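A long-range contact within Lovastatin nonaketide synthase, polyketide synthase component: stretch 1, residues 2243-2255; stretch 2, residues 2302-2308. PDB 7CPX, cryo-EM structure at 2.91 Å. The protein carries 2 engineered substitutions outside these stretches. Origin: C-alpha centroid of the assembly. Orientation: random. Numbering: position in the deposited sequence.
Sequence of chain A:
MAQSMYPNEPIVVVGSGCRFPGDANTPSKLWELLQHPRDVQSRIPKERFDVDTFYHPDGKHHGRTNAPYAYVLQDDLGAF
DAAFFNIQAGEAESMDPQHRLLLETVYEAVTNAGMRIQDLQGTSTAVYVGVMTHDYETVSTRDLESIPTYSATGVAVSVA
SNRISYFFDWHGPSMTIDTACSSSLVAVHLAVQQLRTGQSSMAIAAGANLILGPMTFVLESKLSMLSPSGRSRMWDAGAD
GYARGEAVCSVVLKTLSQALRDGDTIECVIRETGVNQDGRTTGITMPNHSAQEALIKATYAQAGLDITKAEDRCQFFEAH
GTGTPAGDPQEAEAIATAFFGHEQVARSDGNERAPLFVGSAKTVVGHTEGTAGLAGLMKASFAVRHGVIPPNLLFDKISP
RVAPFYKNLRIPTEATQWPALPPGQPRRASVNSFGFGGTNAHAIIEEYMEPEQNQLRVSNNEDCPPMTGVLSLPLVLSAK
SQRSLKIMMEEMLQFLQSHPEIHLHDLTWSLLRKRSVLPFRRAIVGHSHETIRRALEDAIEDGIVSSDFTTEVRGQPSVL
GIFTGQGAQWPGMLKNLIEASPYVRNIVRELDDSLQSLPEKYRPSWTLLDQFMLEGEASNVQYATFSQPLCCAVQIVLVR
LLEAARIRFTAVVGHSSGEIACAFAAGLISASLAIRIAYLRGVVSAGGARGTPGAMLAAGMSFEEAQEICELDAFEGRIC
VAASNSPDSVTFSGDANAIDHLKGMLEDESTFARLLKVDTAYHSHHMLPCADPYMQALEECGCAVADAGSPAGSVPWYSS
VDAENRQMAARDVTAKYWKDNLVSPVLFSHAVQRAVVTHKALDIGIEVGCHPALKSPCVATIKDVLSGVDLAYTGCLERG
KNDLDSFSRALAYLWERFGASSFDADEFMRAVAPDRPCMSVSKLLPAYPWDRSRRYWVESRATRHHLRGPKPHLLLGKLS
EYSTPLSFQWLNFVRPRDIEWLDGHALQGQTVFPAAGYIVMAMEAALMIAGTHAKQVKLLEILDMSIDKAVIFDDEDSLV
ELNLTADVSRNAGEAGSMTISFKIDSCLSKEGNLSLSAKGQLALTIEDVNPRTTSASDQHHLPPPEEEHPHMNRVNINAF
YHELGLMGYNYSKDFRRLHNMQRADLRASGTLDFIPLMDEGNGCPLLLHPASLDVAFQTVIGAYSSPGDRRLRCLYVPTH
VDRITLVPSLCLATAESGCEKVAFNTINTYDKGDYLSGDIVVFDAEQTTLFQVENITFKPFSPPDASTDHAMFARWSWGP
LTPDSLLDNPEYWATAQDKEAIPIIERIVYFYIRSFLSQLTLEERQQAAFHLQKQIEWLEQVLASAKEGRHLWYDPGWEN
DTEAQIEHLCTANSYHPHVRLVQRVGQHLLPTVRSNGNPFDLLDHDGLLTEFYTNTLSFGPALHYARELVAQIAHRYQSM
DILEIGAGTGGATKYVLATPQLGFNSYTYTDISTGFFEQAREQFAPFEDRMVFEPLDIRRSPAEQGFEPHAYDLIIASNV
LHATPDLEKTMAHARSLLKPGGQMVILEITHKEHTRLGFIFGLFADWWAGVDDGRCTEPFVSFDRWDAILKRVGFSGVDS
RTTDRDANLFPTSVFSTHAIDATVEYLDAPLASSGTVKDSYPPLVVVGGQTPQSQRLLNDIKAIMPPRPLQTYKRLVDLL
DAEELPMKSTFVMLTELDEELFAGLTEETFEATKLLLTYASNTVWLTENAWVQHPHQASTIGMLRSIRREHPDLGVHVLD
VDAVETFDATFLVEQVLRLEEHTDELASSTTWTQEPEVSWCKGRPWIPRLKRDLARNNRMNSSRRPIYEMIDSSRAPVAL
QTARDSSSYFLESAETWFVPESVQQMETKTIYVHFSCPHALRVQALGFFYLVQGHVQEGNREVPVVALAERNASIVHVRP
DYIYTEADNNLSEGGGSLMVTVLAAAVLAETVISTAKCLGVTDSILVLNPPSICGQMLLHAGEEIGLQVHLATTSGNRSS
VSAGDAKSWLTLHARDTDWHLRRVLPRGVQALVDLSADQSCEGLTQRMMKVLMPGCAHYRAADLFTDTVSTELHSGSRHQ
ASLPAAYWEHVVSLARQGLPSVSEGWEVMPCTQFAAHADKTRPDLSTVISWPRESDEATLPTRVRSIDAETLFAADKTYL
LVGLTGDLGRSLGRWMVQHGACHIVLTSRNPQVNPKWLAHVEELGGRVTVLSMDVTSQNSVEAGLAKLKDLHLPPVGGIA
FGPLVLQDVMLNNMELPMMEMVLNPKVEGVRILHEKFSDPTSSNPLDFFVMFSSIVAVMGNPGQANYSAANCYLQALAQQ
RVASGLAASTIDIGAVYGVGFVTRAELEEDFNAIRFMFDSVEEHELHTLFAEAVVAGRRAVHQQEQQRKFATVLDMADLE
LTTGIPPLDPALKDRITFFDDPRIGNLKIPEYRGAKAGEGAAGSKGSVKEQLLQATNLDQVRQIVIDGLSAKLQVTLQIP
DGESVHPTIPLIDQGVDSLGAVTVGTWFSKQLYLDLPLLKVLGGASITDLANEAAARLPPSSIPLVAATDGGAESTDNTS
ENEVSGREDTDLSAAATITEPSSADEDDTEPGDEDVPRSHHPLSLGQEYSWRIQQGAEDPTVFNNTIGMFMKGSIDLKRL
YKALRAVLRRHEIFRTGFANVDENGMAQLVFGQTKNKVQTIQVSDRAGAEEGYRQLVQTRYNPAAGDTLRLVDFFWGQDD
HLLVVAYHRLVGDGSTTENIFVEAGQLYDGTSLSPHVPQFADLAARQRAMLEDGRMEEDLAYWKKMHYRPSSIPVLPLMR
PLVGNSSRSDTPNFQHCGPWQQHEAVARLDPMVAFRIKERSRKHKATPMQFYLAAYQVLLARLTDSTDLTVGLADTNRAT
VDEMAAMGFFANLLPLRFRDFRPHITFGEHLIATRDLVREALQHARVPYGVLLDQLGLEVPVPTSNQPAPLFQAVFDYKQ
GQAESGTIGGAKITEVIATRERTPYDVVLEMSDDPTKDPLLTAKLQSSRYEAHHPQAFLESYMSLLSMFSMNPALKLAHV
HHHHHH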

ATOM      1  N   PRO A2243      32.126 -15.652  54.181  1.00103.70           N
ATOM      2  CA  PRO A2243      31.442 -15.128  55.369  1.00103.70           C
ATOM      3  C   PRO A2243      31.881 -13.699  55.641  1.00103.70           C
ATOM      4  O   PRO A2243      33.045 -13.343  55.449  1.00103.70           O
ATOM      5  N   LEU A2244      30.940 -12.875  56.095  1.00107.40           N
ATOM      6  CA  LEU A2244      31.192 -11.448  56.226  1.00107.40           C
ATOM      7  C   LEU A2244      30.520 -10.893  57.470  1.00107.40           C
ATOM      8  O   LEU A2244      29.345 -11.171  57.727  1.00107.40           O
ATOM      9  N   VAL A2245      31.277 -10.112  58.234  1.00108.51           N
ATOM     10  CA  VAL A2245      30.741  -9.256  59.285  1.00108.51           C
ATOM     11  C   VAL A2245      31.462  -7.920  59.188  1.00108.51           C
ATOM     12  O   VAL A2245      32.693  -7.882  59.089  1.00108.51           O
ATOM     13  N   LEU A2246      30.705  -6.829  59.209  1.00110.35           N
ATOM     14  CA  LEU A2246      31.244  -5.500  58.963  1.00110.35           C
ATOM     15  C   LEU A2246      31.075  -4.616  60.189  1.00110.35           C
ATOM     16  O   LEU A2246      30.038  -4.651  60.858  1.00110.35           O
ATOM     17  N   GLN A2247      32.110  -3.825  60.474  1.00116.49           N
ATOM     18  CA  GLN A2247      32.087  -2.826  61.545  1.00116.49           C
ATOM     19  C   GLN A2247      32.832  -1.601  61.019  1.00116.49           C
ATOM     20  O   GLN A2247      34.056  -1.505  61.139  1.00116.49           O
ATOM     21  N   ASP A2248      32.085  -0.669  60.435  1.00122.06           N
ATOM     22  CA  ASP A2248      32.661   0.541  59.852  1.00122.06           C
ATOM     23  C   ASP A2248      33.043   1.479  60.988  1.00122.06           C
ATOM     24  O   ASP A2248      32.247   2.300  61.445  1.00122.06           O
ATOM     25  N   VAL A2249      34.285   1.353  61.453  1.00123.27           N
ATOM     26  CA  VAL A2249      34.773   2.140  62.578  1.00123.27           C
ATOM     27  C   VAL A2249      36.274   2.329  62.426  1.00123.27           C
ATOM     28  O   VAL A2249      36.973   1.484  61.862  1.00123.27           O
ATOM     29  N   MET A2250      36.765   3.453  62.939  1.00125.71           N
ATOM     30  CA  MET A2250      38.189   3.744  62.921  1.00125.71           C
ATOM     31  C   MET A2250      38.912   2.968  64.013  1.00125.71           C
ATOM     32  O   MET A2250      38.372   2.728  65.096  1.00125.71           O
ATOM     33  N   LEU A2251      40.159   2.591  63.721  1.00123.53           N
ATOM     34  CA  LEU A2251      40.935   1.811  64.680  1.00123.53           C
ATOM     35  C   LEU A2251      41.061   2.541  66.010  1.00123.53           C
ATOM     36  O   LEU A2251      40.922   1.931  67.076  1.00123.53           O
ATOM     37  N   ASN A2252      41.326   3.847  65.970  1.00125.93           N
ATOM     38  CA  ASN A2252      41.386   4.615  67.208  1.00125.93           C
ATOM     39  C   ASN A2252      40.066   4.535  67.961  1.00125.93           C
ATOM     40  O   ASN A2252      40.048   4.461  69.195  1.00125.93           O
ATOM     41  N   ASN A2253      38.948   4.543  67.234  1.00126.00           N
ATOM     42  CA  ASN A2253      37.628   4.384  67.827  1.00126.00           C
ATOM     43  C   ASN A2253      37.138   2.942  67.816  1.00126.00           C
ATOM     44  O   ASN A2253      36.088   2.659  68.402  1.00126.00           O
ATOM     45  N   MET A2254      37.863   2.035  67.171  1.00124.16           N
ATOM     46  CA  MET A2254      37.469   0.637  67.118  1.00124.16           C
ATOM     47  C   MET A2254      37.782  -0.051  68.444  1.00124.16           C
ATOM     48  O   MET A2254      38.572   0.436  69.257  1.00124.16           O
ATOM     49  N   GLU A2255      37.137  -1.193  68.661  1.00123.03           N
ATOM     50  CA  GLU A2255      37.341  -1.999  69.853  1.00123.03           C
ATOM     51  C   GLU A2255      37.721  -3.419  69.454  1.00123.03           C
ATOM     52  O   GLU A2255      37.270  -3.934  68.427  1.00123.03           O
ATOM     53  N   PRO A2302      38.974   3.728  54.498  1.00119.72           N
ATOM     54  CA  PRO A2302      38.755   4.305  55.828  1.00119.72           C
ATOM     55  C   PRO A2302      37.617   3.609  56.557  1.00119.72           C
ATOM     56  O   PRO A2302      36.561   3.333  55.984  1.00119.72           O
ATOM     57  N   GLY A2303      37.844   3.328  57.837  1.00120.11           N
ATOM     58  CA  GLY A2303      36.852   2.685  58.668  1.00120.11           C
ATOM     59  C   GLY A2303      36.721   1.190  58.476  1.00120.11           C
ATOM     60  O   GLY A2303      35.827   0.585  59.080  1.00120.11           O
ATOM     61  N   GLN A2304      37.579   0.571  57.659  1.00114.99           N
ATOM     62  CA  GLN A2304      37.470  -0.856  57.384  1.00114.99           C
ATOM     63  C   GLN A2304      38.825  -1.550  57.449  1.00114.99           C
ATOM     64  O   GLN A2304      39.069  -2.511  56.712  1.00114.99           O
ATOM     65  N   ALA A2305      39.719  -1.083  58.323  1.00117.52           N
ATOM     66  CA  ALA A2305      40.981  -1.788  58.516  1.00117.52           C
ATOM     67  C   ALA A2305      40.747  -3.184  59.066  1.00117.52           C
ATOM     68  O   ALA A2305      41.491  -4.115  58.746  1.00117.52           O
ATOM     69  N   ASN A2306      39.718  -3.341  59.894  1.00116.31           N
ATOM     70  CA  ASN A2306      39.304  -4.663  60.346  1.00116.31           C
ATOM     71  C   ASN A2306      38.994  -5.568  59.157  1.00116.31           C
ATOM     72  O   ASN A2306      39.532  -6.679  59.031  1.00116.31           O
ATOM     73  N   TYR A2307      38.135  -5.083  58.257  1.00110.30           N
ATOM     74  CA  TYR A2307      37.734  -5.855  57.088  1.00110.30           C
ATOM     75  C   TYR A2307      38.926  -6.150  56.187  1.00110.30           C
ATOM     76  O   TYR A2307      39.088  -7.277  55.701  1.00110.30           O
ATOM     77  N   SER A2308      39.771  -5.144  55.950  1.00114.25           N
ATOM     78  CA  SER A2308      40.921  -5.333  55.074  1.00114.25           C
ATOM     79  C   SER A2308      41.900  -6.337  55.661  1.00114.25           C
ATOM     80  O   SER A2308      42.477  -7.147  54.928  1.00114.25           O
TER

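Two hydrogen bonds join the stretches, both near Gly2303 and Gln2304. Val2249 N donates to Gly2303 O at 2.9 Å, where the two backbones run closest. Gly2303 O also receives a CA-H...O contact from Asp2248 CA at 3.3 Å. Gly2303 CA returns a similar contact to Val2249 O at 3.4 Å. Gly2303 has no side chain, and its positive phi suits glycine.

The second bond is between side chains. Gln2304 NE2 donates to Asp2248 OD1 at 3.2 Å, with a nearly straight angle of 164°. Both residues have chi1 m, and their ends come nearer than their CA-to-CB bonds suggest. Gln2304 OE1 is satisfied by a residue adjoining one of the stretches. Gln2247 NE2 and Asn2306 ND2 are satisfied elsewhere in the structure.

Apolar packing flanks these bonds. Tyr2307 (chi1 t) points toward stretch 1. Leu2246 (m, t) sets CD2 over one face of the Tyr2307 ring, 3.7 Å from the ring centroid, in a CH-pi contact. Leu2244 (t, p) meets the ring obliquely, with CD1 3.2 Å from Tyr2307 CE1. Farther along, Leu2251 (m, t) places CD1 3.8 Å from Ala2305 CB. Met2254 (t, t, m) points toward stretch 2, and its CE lies 3.8 Å from Asn2306 CB. Val2249 and Met2250 start away from stretch 2.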

ATOM      1  CB  PRO A2243      31.881 -16.080  56.483  1.00103.70           C
ATOM      2  CG  PRO A2243      33.202 -16.565  56.044  1.00103.70           C
ATOM      3  CD  PRO A2243      33.126 -16.667  54.548  1.00103.70           C
ATOM      4  CB  LEU A2244      30.691 -10.693  54.991  1.00107.40           C
ATOM      5  CG  LEU A2244      30.875  -9.176  55.024  1.00107.40           C
ATOM      6  CD1 LEU A2244      32.344  -8.831  55.127  1.00107.40           C
ATOM      7  CD2 LEU A2244      30.252  -8.536  53.798  1.00107.40           C
ATOM      8  CB  VAL A2245      30.915  -9.869  60.686  1.00108.51           C
ATOM      9  CG1 VAL A2245      30.262  -8.980  61.728  1.00108.51           C
ATOM     10  CG2 VAL A2245      30.327 -11.265  60.726  1.00108.51           C
ATOM     11  CB  LEU A2246      30.560  -4.848  57.757  1.00110.35           C
ATOM     12  CG  LEU A2246      30.871  -5.476  56.399  1.00110.35           C
ATOM     13  CD1 LEU A2246      30.039  -4.829  55.305  1.00110.35           C
ATOM     14  CD2 LEU A2246      32.354  -5.356  56.083  1.00110.35           C
ATOM     15  CB  GLN A2247      32.711  -3.364  62.825  1.00116.49           C
ATOM     16  CG  GLN A2247      31.837  -4.353  63.571  1.00116.49           C
ATOM     17  CD  GLN A2247      30.584  -3.712  64.133  1.00116.49           C
ATOM     18  OE1 GLN A2247      30.435  -2.490  64.112  1.00116.49           O
ATOM     19  NE2 GLN A2247      29.674  -4.534  64.639  1.00116.49           N
ATOM     20  CB  ASP A2248      31.677   1.194  58.892  1.00122.06           C
ATOM     21  CG  ASP A2248      31.252   0.266  57.772  1.00122.06           C
ATOM     22  OD1 ASP A2248      32.046  -0.626  57.407  1.00122.06           O
ATOM     23  OD2 ASP A2248      30.125   0.427  57.259  1.00122.06           O
ATOM     24  CB  VAL A2249      34.435   1.465  63.927  1.00123.27           C
ATOM     25  CG1 VAL A2249      35.059   0.084  63.992  1.00123.27           C
ATOM     26  CG2 VAL A2249      34.912   2.323  65.088  1.00123.27           C
ATOM     27  CB  MET A2250      38.427   5.243  63.107  1.00125.71           C
ATOM     28  CG  MET A2250      38.511   6.027  61.811  1.00125.71           C
ATOM     29  SD  MET A2250      39.862   5.480  60.750  1.00125.71           S
ATOM     30  CE  MET A2250      41.264   5.601  61.861  1.00125.71           C
ATOM     31  CB  LEU A2251      42.317   1.502  64.110  1.00123.53           C
ATOM     32  CG  LEU A2251      42.380   0.390  63.062  1.00123.53           C
ATOM     33  CD1 LEU A2251      43.745   0.367  62.419  1.00123.53           C
ATOM     34  CD2 LEU A2251      42.073  -0.959  63.683  1.00123.53           C
ATOM     35  CB  ASN A2252      41.751   6.069  66.905  1.00125.93           C
ATOM     36  CG  ASN A2252      40.809   6.714  65.908  1.00125.93           C
ATOM     37  OD1 ASN A2252      39.654   6.311  65.776  1.00125.93           O
ATOM     38  ND2 ASN A2252      41.302   7.720  65.195  1.00125.93           N
ATOM     39  CB  ASN A2253      36.611   5.266  67.092  1.00126.00           C
ATOM     40  CG  ASN A2253      36.952   6.739  67.175  1.00126.00           C
ATOM     41  OD1 ASN A2253      36.531   7.435  68.100  1.00126.00           O
ATOM     42  ND2 ASN A2253      37.717   7.225  66.205  1.00126.00           N
ATOM     43  CB  MET A2254      38.185  -0.072  65.966  1.00124.16           C
ATOM     44  CG  MET A2254      37.726  -1.499  65.699  1.00124.16           C
ATOM     45  SD  MET A2254      38.667  -2.307  64.388  1.00124.16           S
ATOM     46  CE  MET A2254      38.474  -1.154  63.031  1.00124.16           C
ATOM     47  CB  GLU A2255      36.086  -2.021  70.730  1.00123.03           C
ATOM     48  CG  GLU A2255      35.580  -0.644  71.116  1.00123.03           C
ATOM     49  CD  GLU A2255      34.325  -0.704  71.965  1.00123.03           C
ATOM     50  OE1 GLU A2255      33.838  -1.824  72.226  1.00123.03           O
ATOM     51  OE2 GLU A2255      33.826   0.366  72.369  1.00123.03           O
ATOM     52  CB  PRO A2302      38.425   5.771  55.527  1.00119.72           C
ATOM     53  CG  PRO A2302      39.110   6.044  54.240  1.00119.72           C
ATOM     54  CD  PRO A2302      39.024   4.768  53.455  1.00119.72           C
ATOM     55  CB  GLN A2304      36.827  -1.102  56.019  1.00114.99           C
ATOM     56  CG  GLN A2304      35.353  -0.749  55.957  1.00114.99           C
ATOM     57  CD  GLN A2304      34.735  -1.073  54.613  1.00114.99           C
ATOM     58  OE1 GLN A2304      35.441  -1.371  53.649  1.00114.99           O
ATOM     59  NE2 GLN A2304      33.411  -1.019  54.540  1.00114.99           N
ATOM     60  CB  ALA A2305      41.894  -0.992  59.446  1.00117.52           C
ATOM     61  CB  ASN A2306      38.082  -4.496  61.246  1.00116.31           C
ATOM     62  CG  ASN A2306      37.832  -5.681  62.126  1.00116.31           C
ATOM     63  OD1 ASN A2306      38.590  -6.646  62.123  1.00116.31           O
ATOM     64  ND2 ASN A2306      36.759  -5.613  62.906  1.00116.31           N
ATOM     65  CB  TYR A2307      36.663  -5.075  56.328  1.00110.30           C
ATOM     66  CG  TYR A2307      35.981  -5.814  55.204  1.00110.30           C
ATOM     67  CD1 TYR A2307      35.840  -7.194  55.229  1.00110.30           C
ATOM     68  CD2 TYR A2307      35.470  -5.123  54.116  1.00110.30           C
ATOM     69  CE1 TYR A2307      35.206  -7.861  54.203  1.00110.30           C
ATOM     70  CE2 TYR A2307      34.841  -5.779  53.085  1.00110.30           C
ATOM     71  CZ  TYR A2307      34.713  -7.147  53.132  1.00110.30           C
ATOM     72  OH  TYR A2307      34.085  -7.794  52.098  1.00110.30           O
ATOM     73  CB  SER A2308      41.620  -3.998  54.826  1.00114.25           C
ATOM     74  OG  SER A2308      42.211  -3.513  56.018  1.00114.25           O
TER